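Local coordinates for protein macrophage migration inhibitory factor (Plasmodium berghei, PDB 2WKB) that belongs to the macrophage migration inhibitory factor family, small alpha/beta proteins built of beta-alpha-beta units that assemble as trimers, at residues 15-18 against 19-22. Numbering follows the deposited sequence.
Sequences KAQN and TLSE
Thr19 grips the carbonyl of Lys15 twice, through its backbone and through its side chain, one turn along helix 13-31, the helix of the beta-alpha-beta unit formed with strands 4-7 and 39-44. Its N lies 2.9 Å from Lys15 O, the ordinary i to i+4 bond of an alpha helix, and its hydroxyl OG1 donates to the same Lys15 O, also at 2.9 Å. The two donors arrive from opposite faces of the carbonyl plane, the hydroxyl tilted 34° from it, so neither displaces the other. The torsion responsible is chi1 of -64°, which sets OG1 beside the threonine's own N and turns it back toward the preceding turn. Threonine thus suits a buried place: the helix itself satisfies its hydroxyl, while the side chain packs on Leu84, His87 and Leu88 of helix 73-88.

Three further backbone bonds continue the turn: Leu20 N to Ala16 O at 2.9 Å, Ser21 N to Gln17 O, and the longer Glu22 N to Asn18 O at 3.1 Å. Leu20 brings CG to 3.2 Å from Ala16 O, and with Ala16 it forms the apolar face laid on Tyr42 of strand 39-44; Ala16, short and apolar, fits this buried side. Glu22 likewise carries CG past Asn18 O at 3.2 Å before its extended chain delivers OE1 to His87 NE2. Lys15 sends NZ to His87 O. Ser21 packs against Arg49 of the second subunit. Thr19's hydroxyl is thus satisfied within its own helix, while Lys15 and Glu22 reach across to the neighbouring one.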
# COMPACT_ATOMS: atom_id res chain seq x y z
N LYS E 15 19.32 6.59 -8.53
CA LYS E 15 18.65 7.85 -8.37
C LYS E 15 17.49 7.75 -7.31
O LYS E 15 17.27 8.69 -6.57
CB LYS E 15 18.03 8.28 -9.69
CG LYS E 15 17.35 9.59 -9.58
CD LYS E 15 17.05 10.19 -11.00
CE LYS E 15 17.31 11.67 -10.98
NZ LYS E 15 16.75 12.19 -12.27
N ALA E 16 16.79 6.65 -7.32
CA ALA E 16 15.73 6.40 -6.28
C ALA E 16 16.38 6.41 -4.87
O ALA E 16 15.85 7.05 -3.96
CB ALA E 16 15.05 5.03 -6.52
N GLN E 17 17.51 5.71 -4.70
CA GLN E 17 18.24 5.72 -3.40
C GLN E 17 18.59 7.11 -3.00
O GLN E 17 18.37 7.49 -1.89
CB GLN E 17 19.46 4.77 -3.41
CG GLN E 17 19.04 3.32 -3.58
CD GLN E 17 18.09 2.85 -2.42
OE1 GLN E 17 16.93 2.44 -2.66
NE2 GLN E 17 18.56 2.96 -1.21
N ASN E 18 19.19 7.88 -3.92
CA ASN E 18 19.59 9.26 -3.62
C ASN E 18 18.44 10.16 -3.26
O ASN E 18 18.55 10.97 -2.31
CB ASN E 18 20.31 9.86 -4.85
CG ASN E 18 21.69 9.25 -5.08
OD1 ASN E 18 22.26 8.61 -4.19
ND2 ASN E 18 22.22 9.44 -6.30
N THR E 19 17.33 9.97 -3.97
CA THR E 19 16.13 10.76 -3.71
C THR E 19 15.54 10.42 -2.32
O THR E 19 15.24 11.33 -1.55
CB THR E 19 15.06 10.51 -4.82
OG1 THR E 19 15.60 10.96 -6.06
CG2 THR E 19 13.81 11.35 -4.54
N LEU E 20 15.43 9.14 -2.01
CA LEU E 20 14.88 8.71 -0.70
C LEU E 20 15.83 9.21 0.40
O LEU E 20 15.37 9.63 1.47
CB LEU E 20 14.70 7.19 -0.62
CG LEU E 20 13.63 6.62 -1.64
CD1 LEU E 20 13.68 5.07 -1.69
CD2 LEU E 20 12.18 7.18 -1.24
N SER E 21 17.15 9.16 0.19
CA SER E 21 18.06 9.58 1.25
C SER E 21 17.90 11.06 1.53
O SER E 21 17.93 11.50 2.69
CB SER E 21 19.54 9.19 0.80
OG SER E 21 20.41 9.85 1.70
N GLU E 22 17.65 11.86 0.50
CA GLU E 22 17.45 13.27 0.62
C GLU E 22 16.14 13.60 1.36
O GLU E 22 16.10 14.51 2.20
CB GLU E 22 17.47 13.97 -0.75
CG GLU E 22 18.91 14.00 -1.35
CD GLU E 22 19.04 14.95 -2.57
OE1 GLU E 22 18.21 15.89 -2.69
OE2 GLU E 22 19.97 14.72 -3.39